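Local atomic coordinates of quinoline 2-oxidoreductase small subunit (Pseudomonas putida, PDB entry 1T3Q), a protein that carries the two [2Fe-2S] clusters of a molybdenum hydroxylase and probably relays electrons from the molybdenum cofactor to FAD during quinoline oxidation. Residues Arg28-Leu31 with Ala32-Leu35; Gln96-Phe99 with Arg100-Ala104; Ala127-Arg130 with Asp131-Arg134. All coordinates share one frame; numbering follows the deposited sequence.

Contact 1. Residues Arg28-Leu31 with Ala32-Leu35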
ATOM      1  N   ARG A  28      -5.161 -30.527   3.155  1.00 18.76           N
ATOM      2  CA  ARG A  28      -6.452 -29.908   2.839  1.00 19.28           C
ATOM      3  C   ARG A  28      -6.407 -28.717   1.886  1.00 17.95           C
ATOM      4  O   ARG A  28      -7.455 -28.217   1.475  1.00 18.42           O
ATOM      5  CB  ARG A  28      -7.157 -29.462   4.129  1.00 17.92           C
ATOM      6  CG  ARG A  28      -6.519 -28.243   4.798  1.00 18.18           C
ATOM      7  CD  ARG A  28      -7.239 -27.867   6.094  1.00 19.61           C
ATOM      8  NE  ARG A  28      -8.676 -27.681   5.897  1.00 21.88           N
ATOM      9  CZ  ARG A  28      -9.538 -27.403   6.874  1.00 20.57           C
ATOM     10  NH1 ARG A  28     -10.828 -27.252   6.607  1.00 20.41           N
ATOM     11  NH2 ARG A  28      -9.110 -27.273   8.122  1.00 19.62           N
ATOM     12  N   MET A  29      -5.213 -28.249   1.547  1.00 16.94           N
ATOM     13  CA  MET A  29      -5.083 -27.101   0.656  1.00 18.49           C
ATOM     14  C   MET A  29      -4.831 -27.538  -0.786  1.00 19.35           C
ATOM     15  O   MET A  29      -3.943 -28.361  -1.041  1.00 18.35           O
ATOM     16  CB  MET A  29      -3.928 -26.201   1.134  1.00 18.58           C
ATOM     17  CG  MET A  29      -3.683 -24.970   0.265  1.00 17.67           C
ATOM     18  SD  MET A  29      -2.381 -23.873   0.865  1.00 21.91           S
ATOM     19  CE  MET A  29      -3.312 -22.801   1.946  1.00 21.77           C
ATOM     20  N   HIS A  30      -5.609 -27.011  -1.733  1.00 18.05           N
ATOM     21  CA  HIS A  30      -5.361 -27.386  -3.117  1.00 17.68           C
ATOM     22  C   HIS A  30      -4.178 -26.597  -3.674  1.00 16.76           C
ATOM     23  O   HIS A  30      -3.728 -25.619  -3.073  1.00 16.13           O
ATOM     24  CB  HIS A  30      -6.617 -27.245  -4.004  1.00 16.49           C
ATOM     25  CG  HIS A  30      -7.334 -25.930  -3.899  1.00 18.91           C
ATOM     26  ND1 HIS A  30      -6.721 -24.718  -4.137  1.00 17.43           N
ATOM     27  CD2 HIS A  30      -8.642 -25.652  -3.684  1.00 19.64           C
ATOM     28  CE1 HIS A  30      -7.622 -23.752  -4.081  1.00 18.25           C
ATOM     29  NE2 HIS A  30      -8.797 -24.292  -3.807  1.00 16.36           N
ATOM     30  N   LEU A  31      -3.653 -27.055  -4.804  1.00 17.46           N
ATOM     31  CA  LEU A  31      -2.492 -26.437  -5.434  1.00 16.19           C
ATOM     32  C   LEU A  31      -2.673 -24.967  -5.799  1.00 16.85           C
ATOM     33  O   LEU A  31      -1.740 -24.169  -5.655  1.00 15.31           O
ATOM     34  CB  LEU A  31      -2.093 -27.248  -6.672  1.00 17.10           C
ATOM     35  CG  LEU A  31      -0.814 -26.819  -7.394  1.00 17.07           C
ATOM     36  CD1 LEU A  31       0.335 -26.713  -6.402  1.00 17.30           C
ATOM     37  CD2 LEU A  31      -0.494 -27.826  -8.490  1.00 17.40           C
ATOM     38  N   ALA A  32      -3.866 -24.603  -6.264  1.00 17.00           N
ATOM     39  CA  ALA A  32      -4.138 -23.215  -6.627  1.00 16.95           C
ATOM     40  C   ALA A  32      -3.886 -22.317  -5.416  1.00 16.79           C
ATOM     41  O   ALA A  32      -3.164 -21.328  -5.510  1.00 15.73           O
ATOM     42  CB  ALA A  32      -5.584 -23.066  -7.114  1.00 17.29           C
ATOM     43  N   ASP A  33      -4.476 -22.663  -4.274  1.00 18.35           N
ATOM     44  CA  ASP A  33      -4.280 -21.878  -3.052  1.00 17.83           C
ATOM     45  C   ASP A  33      -2.816 -21.883  -2.591  1.00 18.71           C
ATOM     46  O   ASP A  33      -2.303 -20.863  -2.134  1.00 18.06           O
ATOM     47  CB  ASP A  33      -5.165 -22.413  -1.913  1.00 17.45           C
ATOM     48  CG  ASP A  33      -6.585 -21.852  -1.945  1.00 20.37           C
ATOM     49  OD1 ASP A  33      -7.417 -22.294  -1.118  1.00 19.23           O
ATOM     50  OD2 ASP A  33      -6.881 -20.974  -2.787  1.00 18.52           O
ATOM     51  N   ALA A  34      -2.142 -23.026  -2.700  1.00 16.40           N
ATOM     52  CA  ALA A  34      -0.747 -23.101  -2.268  1.00 16.47           C
ATOM     53  C   ALA A  34       0.138 -22.193  -3.114  1.00 16.24           C
ATOM     54  O   ALA A  34       0.968 -21.451  -2.579  1.00 16.39           O
ATOM     55  CB  ALA A  34      -0.246 -24.542  -2.332  1.00 15.22           C
ATOM     56  N   LEU A  35      -0.037 -22.250  -4.432  1.00 15.76           N
ATOM     57  CA  LEU A  35       0.751 -21.408  -5.325  1.00 15.88           C
ATOM     58  C   LEU A  35       0.517 -19.940  -4.974  1.00 15.79           C
ATOM     59  O   LEU A  35       1.454 -19.164  -4.823  1.00 13.45           O
ATOM     60  CB  LEU A  35       0.351 -21.655  -6.787  1.00 16.32           C
ATOM     61  CG  LEU A  35       0.770 -23.001  -7.395  1.00 17.98           C
ATOM     62  CD1 LEU A  35       0.109 -23.199  -8.747  1.00 18.88           C
ATOM     63  CD2 LEU A  35       2.290 -23.048  -7.525  1.00 18.80           C
TER
HETATM   64  O   HOH W   1      -7.351 -24.933  -0.365  1.00 16.05           O
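H30 and D33 show how a side chain can begin a helix in place of the missing backbone acceptors. The imidazole ND1 of H30 accepts the amide of D33, with D33 N 3.0 Å from H30 ND1, and the donor lies close to the ring plane, where the nitrogen can receive it. This pose depends on the first torsion: CG sits between the backbone N and the carbonyl carbon (chi1 50°), turning the ring back so that its ND1 edge faces the D33 amide. Because ND1 accepts, the proton is probably on NE2, which is hydrogen-bonded to OE1 of E49, a residue of the first cluster's binding site. D33 answers through a water: the water accepts from H30 N at 3.0 Å and donates to D33 OD1 at 2.7 Å, while also lying over one face of the imidazole. Outside the two segments, D33 OD1 pairs with K2 of the medium subunit in a salt bridge, so the cap is also part of a subunit interface.

The backbone pattern opens at the cap itself, where A34 N lies 3.1 Å from H30 O, and continues with L35 N 2.8 Å from L31 O, a nearly straight bond at 171°. With CG of L31 opposite the backbone N (chi1 -175°), the isobutyl group slants across that of L35, L31 CD1 meeting L35 CG at 3.9 Å. Both leucines also pack on I58 of strand 57-60. On another flank, M29 runs out past D33 and sets its sulfur over A34, with M29 SD 3.6 Å from A34 CA.

The whole is a histidine N-cap whose return bond passes through water, at the start of helix 31-39 in the plant-type ferredoxin fold, where A32 approaches C56 of the first [2Fe-2S] cluster.

Contact 2. Residues Gln96-Phe99 with Arg100-Ala104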
ATOM      1  N   GLN A  96       1.632 -14.052 -25.690  1.00 18.89           N
ATOM      2  CA  GLN A  96       1.135 -12.941 -24.879  1.00 18.50           C
ATOM      3  C   GLN A  96       0.951 -11.695 -25.728  1.00 18.88           C
ATOM      4  O   GLN A  96      -0.090 -11.036 -25.673  1.00 16.13           O
ATOM      5  CB  GLN A  96       2.105 -12.636 -23.736  1.00 17.10           C
ATOM      6  CG  GLN A  96       2.255 -13.767 -22.732  1.00 19.84           C
ATOM      7  CD  GLN A  96       3.379 -13.516 -21.752  1.00 20.20           C
ATOM      8  OE1 GLN A  96       4.529 -13.318 -22.153  1.00 19.08           O
ATOM      9  NE2 GLN A  96       3.060 -13.522 -20.459  1.00 16.83           N
ATOM     10  N   ASP A  97       1.966 -11.371 -26.521  1.00 17.42           N
ATOM     11  CA  ASP A  97       1.893 -10.199 -27.379  1.00 18.43           C
ATOM     12  C   ASP A  97       0.723 -10.306 -28.343  1.00 17.39           C
ATOM     13  O   ASP A  97       0.067  -9.305 -28.651  1.00 17.29           O
ATOM     14  CB  ASP A  97       3.200 -10.022 -28.154  1.00 20.81           C
ATOM     15  CG  ASP A  97       3.137  -8.871 -29.132  1.00 24.95           C
ATOM     16  OD1 ASP A  97       2.944  -9.122 -30.341  1.00 28.60           O
ATOM     17  OD2 ASP A  97       3.265  -7.716 -28.687  1.00 26.92           O
ATOM     18  N   SER A  98       0.454 -11.520 -28.817  1.00 15.46           N
ATOM     19  CA  SER A  98      -0.654 -11.737 -29.733  1.00 15.98           C
ATOM     20  C   SER A  98      -1.985 -11.466 -29.026  1.00 16.16           C
ATOM     21  O   SER A  98      -2.885 -10.847 -29.597  1.00 15.48           O
ATOM     22  CB  SER A  98      -0.632 -13.165 -30.261  1.00 14.50           C
ATOM     23  OG  SER A  98      -1.617 -13.332 -31.259  1.00 15.93           O
ATOM     24  N   PHE A  99      -2.115 -11.942 -27.792  1.00 16.20           N
ATOM     25  CA  PHE A  99      -3.341 -11.707 -27.022  1.00 16.87           C
ATOM     26  C   PHE A  99      -3.601 -10.199 -26.950  1.00 17.58           C
ATOM     27  O   PHE A  99      -4.735  -9.740 -27.104  1.00 16.60           O
ATOM     28  CB  PHE A  99      -3.195 -12.263 -25.595  1.00 16.13           C
ATOM     29  CG  PHE A  99      -3.773 -13.637 -25.413  1.00 17.01           C
ATOM     30  CD1 PHE A  99      -3.338 -14.707 -26.197  1.00 16.50           C
ATOM     31  CD2 PHE A  99      -4.755 -13.867 -24.453  1.00 15.93           C
ATOM     32  CE1 PHE A  99      -3.871 -15.981 -26.027  1.00 17.43           C
ATOM     33  CE2 PHE A  99      -5.297 -15.144 -24.274  1.00 16.32           C
ATOM     34  CZ  PHE A  99      -4.855 -16.203 -25.061  1.00 18.41           C
ATOM     35  N   ARG A 100      -2.535  -9.436 -26.720  1.00 17.41           N
ATOM     36  CA  ARG A 100      -2.634  -7.989 -26.615  1.00 18.89           C
ATOM     37  C   ARG A 100      -3.011  -7.339 -27.946  1.00 19.41           C
ATOM     38  O   ARG A 100      -3.920  -6.509 -28.003  1.00 18.77           O
ATOM     39  CB  ARG A 100      -1.308  -7.402 -26.125  1.00 20.08           C
ATOM     40  CG  ARG A 100      -1.381  -5.919 -25.836  1.00 26.01           C
ATOM     41  CD  ARG A 100      -0.016  -5.334 -25.564  1.00 32.54           C
ATOM     42  NE  ARG A 100      -0.114  -3.918 -25.230  1.00 41.07           N
ATOM     43  CZ  ARG A 100       0.892  -3.057 -25.337  1.00 43.37           C
ATOM     44  NH1 ARG A 100       2.073  -3.475 -25.773  1.00 45.78           N
ATOM     45  NH2 ARG A 100       0.716  -1.782 -25.009  1.00 43.82           N
ATOM     46  N   ARG A 101      -2.311  -7.716 -29.013  1.00 19.25           N
ATOM     47  CA  ARG A 101      -2.587  -7.153 -30.333  1.00 19.02           C
ATOM     48  C   ARG A 101      -4.012  -7.424 -30.809  1.00 18.15           C
ATOM     49  O   ARG A 101      -4.612  -6.588 -31.486  1.00 17.86           O
ATOM     50  CB  ARG A 101      -1.592  -7.700 -31.369  1.00 20.22           C
ATOM     51  CG  ARG A 101      -0.176  -7.169 -31.208  1.00 22.05           C
ATOM     52  CD  ARG A 101       0.740  -7.603 -32.353  1.00 22.05           C
ATOM     53  NE  ARG A 101       1.088  -9.024 -32.316  1.00 22.52           N
ATOM     54  CZ  ARG A 101       0.511  -9.964 -33.054  1.00 22.90           C
ATOM     55  NH1 ARG A 101       0.907 -11.224 -32.943  1.00 23.79           N
ATOM     56  NH2 ARG A 101      -0.455  -9.650 -33.909  1.00 25.24           N
ATOM     57  N   HIS A 102      -4.557  -8.583 -30.454  1.00 16.81           N
ATOM     58  CA  HIS A 102      -5.908  -8.937 -30.872  1.00 16.14           C
ATOM     59  C   HIS A 102      -6.983  -8.614 -29.840  1.00 15.59           C
ATOM     60  O   HIS A 102      -8.151  -8.935 -30.049  1.00 16.17           O
ATOM     61  CB  HIS A 102      -5.993 -10.430 -31.219  1.00 17.17           C
ATOM     62  CG  HIS A 102      -5.310 -10.792 -32.503  1.00 20.07           C
ATOM     63  ND1 HIS A 102      -3.981 -11.153 -32.565  1.00 22.87           N
ATOM     64  CD2 HIS A 102      -5.768 -10.827 -33.776  1.00 19.09           C
ATOM     65  CE1 HIS A 102      -3.651 -11.399 -33.822  1.00 20.76           C
ATOM     66  NE2 HIS A 102      -4.717 -11.209 -34.577  1.00 23.81           N
ATOM     67  N   HIS A 103      -6.591  -7.979 -28.744  1.00 16.14           N
ATOM     68  CA  HIS A 103      -7.541  -7.640 -27.680  1.00 14.89           C
ATOM     69  C   HIS A 103      -8.263  -8.920 -27.254  1.00 14.24           C
ATOM     70  O   HIS A 103      -9.486  -9.039 -27.361  1.00 16.64           O
ATOM     71  CB  HIS A 103      -8.545  -6.584 -28.171  1.00 15.04           C
ATOM     72  CG  HIS A 103      -9.466  -6.077 -27.099  1.00 14.87           C
ATOM     73  ND1 HIS A 103      -9.038  -5.812 -25.816  1.00 16.58           N
ATOM     74  CD2 HIS A 103     -10.781  -5.746 -27.131  1.00 15.68           C
ATOM     75  CE1 HIS A 103     -10.046  -5.338 -25.104  1.00 16.12           C
ATOM     76  NE2 HIS A 103     -11.115  -5.288 -25.879  1.00 17.03           N
ATOM     77  N   ALA A 104      -7.481  -9.881 -26.771  1.00 14.69           N
ATOM     78  CA  ALA A 104      -7.996 -11.176 -26.335  1.00 16.76           C
ATOM     79  C   ALA A 104      -8.323 -11.224 -24.839  1.00 15.57           C
ATOM     80  O   ALA A 104      -8.596 -12.289 -24.296  1.00 17.37           O
ATOM     81  CB  ALA A 104      -6.987 -12.278 -26.677  1.00 15.18           C
TER
HETATM   82  O   HOH W   2       3.143 -12.093 -31.499  1.00 25.24           O
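The carbonyl oxygen of S98 is gripped twice by one residue, H102. The backbone H102 N lies 2.9 Å from S98 O, and the imidazole H102 ND1 lies 3.2 Å from S98 O; the two donors arrive from opposite faces of the carbonyl plane. The ring presents its edge, with the oxygen almost in its plane, a bond that probably restrains the ring's rotation. The hydroxyl of S98 turns elsewhere, to the carbonyl of A153.

One residue earlier along the helix, D97 and R101 form an i to i+4 salt bridge in which R101 NE lies 2.7 Å from D97 OD1. The oxygen is met on its syn side, 35° out of the carboxylate plane, and the two flat groups are turned 40° against each other. A bend at chi3 of the arginine (-72°) brings NE to the aspartate; one face of the guanidinium then lies over S98 CA. A water completes a ring, accepting from R101 NH1 at 2.8 Å and donating to D97 OD1 at 3.2 Å, while NH1 also reaches D156.

Past H102 the chain turns away from the helix direction. A104 N lies 2.8 Å from F99 O, and H103 N bonds to R100 O; the apolar pair F99 CD2 and A104 CB closes at 3.5 Å against I150. F99 also packs on L27 of the large subunit. Two such bonds back into the last turn, around the positive phi of H103, define the Schellman motif that ends helix 94-101 and leads toward Q106 at the second [2Fe-2S] cluster.

Contact 3. Residues Ala127-Arg130 with Asp131-Arg134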
ATOM      1  N   ALA A 127      -0.002 -24.568 -35.825  1.00 22.44           N
ATOM      2  CA  ALA A 127      -1.018 -23.852 -36.587  1.00 22.74           C
ATOM      3  C   ALA A 127      -2.354 -24.583 -36.562  1.00 23.33           C
ATOM      4  O   ALA A 127      -2.805 -25.119 -37.580  1.00 23.49           O
ATOM      5  CB  ALA A 127      -0.548 -23.669 -38.029  1.00 25.62           C
ATOM      6  N   PRO A 128      -3.007 -24.626 -35.393  1.00 22.13           N
ATOM      7  CA  PRO A 128      -4.296 -25.311 -35.305  1.00 20.52           C
ATOM      8  C   PRO A 128      -5.354 -24.514 -36.057  1.00 19.54           C
ATOM      9  O   PRO A 128      -5.206 -23.312 -36.244  1.00 21.03           O
ATOM     10  CB  PRO A 128      -4.558 -25.353 -33.803  1.00 21.13           C
ATOM     11  CG  PRO A 128      -3.944 -24.070 -33.334  1.00 21.04           C
ATOM     12  CD  PRO A 128      -2.631 -24.037 -34.094  1.00 22.19           C
ATOM     13  N   SER A 129      -6.407 -25.185 -36.506  1.00 20.17           N
ATOM     14  CA  SER A 129      -7.485 -24.509 -37.215  1.00 20.27           C
ATOM     15  C   SER A 129      -8.321 -23.773 -36.171  1.00 21.10           C
ATOM     16  O   SER A 129      -8.241 -24.079 -34.982  1.00 18.43           O
ATOM     17  CB  SER A 129      -8.361 -25.527 -37.941  1.00 21.65           C
ATOM     18  OG  SER A 129      -9.105 -26.305 -37.015  1.00 23.28           O
ATOM     19  N   ARG A 130      -9.121 -22.805 -36.602  1.00 19.79           N
ATOM     20  CA  ARG A 130      -9.954 -22.080 -35.652  1.00 20.41           C
ATOM     21  C   ARG A 130     -10.874 -23.064 -34.928  1.00 19.70           C
ATOM     22  O   ARG A 130     -11.083 -22.949 -33.723  1.00 21.85           O
ATOM     23  CB  ARG A 130     -10.781 -21.005 -36.371  1.00 17.06           C
ATOM     24  CG  ARG A 130      -9.947 -19.862 -36.934  1.00 19.07           C
ATOM     25  CD  ARG A 130     -10.823 -18.796 -37.584  1.00 20.38           C
ATOM     26  NE  ARG A 130     -11.629 -18.074 -36.601  1.00 21.76           N
ATOM     27  CZ  ARG A 130     -11.188 -17.056 -35.870  1.00 21.53           C
ATOM     28  NH1 ARG A 130      -9.941 -16.627 -36.013  1.00 21.30           N
ATOM     29  NH2 ARG A 130     -11.991 -16.472 -34.989  1.00 20.35           N
ATOM     30  N   ASP A 131     -11.414 -24.035 -35.664  1.00 20.99           N
ATOM     31  CA  ASP A 131     -12.306 -25.031 -35.071  1.00 21.86           C
ATOM     32  C   ASP A 131     -11.600 -25.870 -34.017  1.00 21.80           C
ATOM     33  O   ASP A 131     -12.179 -26.180 -32.978  1.00 21.28           O
ATOM     34  CB  ASP A 131     -12.880 -25.954 -36.149  1.00 23.76           C
ATOM     35  CG  ASP A 131     -14.092 -25.358 -36.833  1.00 27.09           C
ATOM     36  OD1 ASP A 131     -14.518 -25.900 -37.875  1.00 29.87           O
ATOM     37  OD2 ASP A 131     -14.628 -24.355 -36.321  1.00 29.78           O
ATOM     38  N   GLU A 132     -10.355 -26.240 -34.294  1.00 21.67           N
ATOM     39  CA  GLU A 132      -9.575 -27.034 -33.358  1.00 21.69           C
ATOM     40  C   GLU A 132      -9.326 -26.228 -32.083  1.00 21.26           C
ATOM     41  O   GLU A 132      -9.408 -26.761 -30.973  1.00 21.09           O
ATOM     42  CB  GLU A 132      -8.247 -27.454 -34.008  1.00 24.81           C
ATOM     43  CG  GLU A 132      -8.438 -28.483 -35.127  1.00 30.03           C
ATOM     44  CD  GLU A 132      -7.204 -28.698 -36.004  1.00 33.27           C
ATOM     45  OE1 GLU A 132      -7.232 -29.642 -36.824  1.00 37.18           O
ATOM     46  OE2 GLU A 132      -6.219 -27.934 -35.891  1.00 32.23           O
ATOM     47  N   VAL A 133      -9.028 -24.944 -32.244  1.00 20.52           N
ATOM     48  CA  VAL A 133      -8.781 -24.094 -31.088  1.00 21.20           C
ATOM     49  C   VAL A 133     -10.059 -23.947 -30.260  1.00 20.82           C
ATOM     50  O   VAL A 133     -10.030 -24.101 -29.040  1.00 19.66           O
ATOM     51  CB  VAL A 133      -8.265 -22.699 -31.503  1.00 19.93           C
ATOM     52  CG1 VAL A 133      -8.065 -21.827 -30.267  1.00 19.16           C
ATOM     53  CG2 VAL A 133      -6.934 -22.838 -32.249  1.00 20.10           C
ATOM     54  N   ARG A 134     -11.180 -23.667 -30.915  1.00 20.80           N
ATOM     55  CA  ARG A 134     -12.437 -23.520 -30.185  1.00 20.90           C
ATOM     56  C   ARG A 134     -12.768 -24.799 -29.419  1.00 21.44           C
ATOM     57  O   ARG A 134     -13.285 -24.747 -28.303  1.00 19.51           O
ATOM     58  CB  ARG A 134     -13.581 -23.157 -31.141  1.00 19.56           C
ATOM     59  CG  ARG A 134     -13.576 -21.683 -31.573  1.00 19.28           C
ATOM     60  CD  ARG A 134     -14.702 -21.378 -32.556  1.00 21.01           C
ATOM     61  NE  ARG A 134     -14.728 -19.978 -32.984  1.00 20.91           N
ATOM     62  CZ  ARG A 134     -15.225 -18.975 -32.263  1.00 21.99           C
ATOM     63  NH1 ARG A 134     -15.743 -19.206 -31.066  1.00 21.48           N
ATOM     64  NH2 ARG A 134     -15.215 -17.741 -32.745  1.00 21.66           N
TER
HETATM   65  O   HOH W   3     -14.148 -19.533 -35.570  1.00 21.73           O
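P128 lays its ring carbon CG against a methyl of V133, P128 CG to V133 CG2 being 3.4 Å, tighter than carbons usually pack. The pair is a hydrophobic staple, with P128 also resting on helix 111-124 and V133 on I154. Between them S129 and E132 exchange bonds. S129 OG, set between its backbone N and carbonyl carbon (chi1 69°), points at the E132 amide and accepts from E132 N at 3.0 Å, while S129 N reaches E132 OE2 at 2.8 Å, meeting the carboxylate from above its plane. Replacing E132 by an alanine removes this carboxylate, and the S129 amide would probably be left without its mate and the first turn less firmly pinned.

R130 and R134 run side by side, their guanidinium planes 62° apart. Their NH2 atoms, 4.1 Å from each other, both bind D721 of the large subunit, and a water accepts from R130 NE at 3.1 Å and R134 NE at 2.7 Å. R130 has a second acidic partner in D152.

Reciprocal side-chain-to-amide bonds three residues apart make this a capping box with a hydrophobic staple, at the N terminus of helix 130-136.

How the contacts relate
Read from the N terminus, the three contacts follow in series, none nesting within or crossing another. Contact 1 closes the end of the loop between strand 19-25 and helix 31-39 in the ferredoxin-like part, on the far side of the chain's centre from the others. Contact 2 closes the turn that ends helix 94-101, and contact 3 the one that starts helix 130-136; both belong to the helical [2Fe-2S] part, their centres about 17 Å apart. Helix 148-154 ties these two together, since each packs on it and D152 is touched from both. Helix beginnings and one helix ending are thus fixed locally, while partner subunits meet all three.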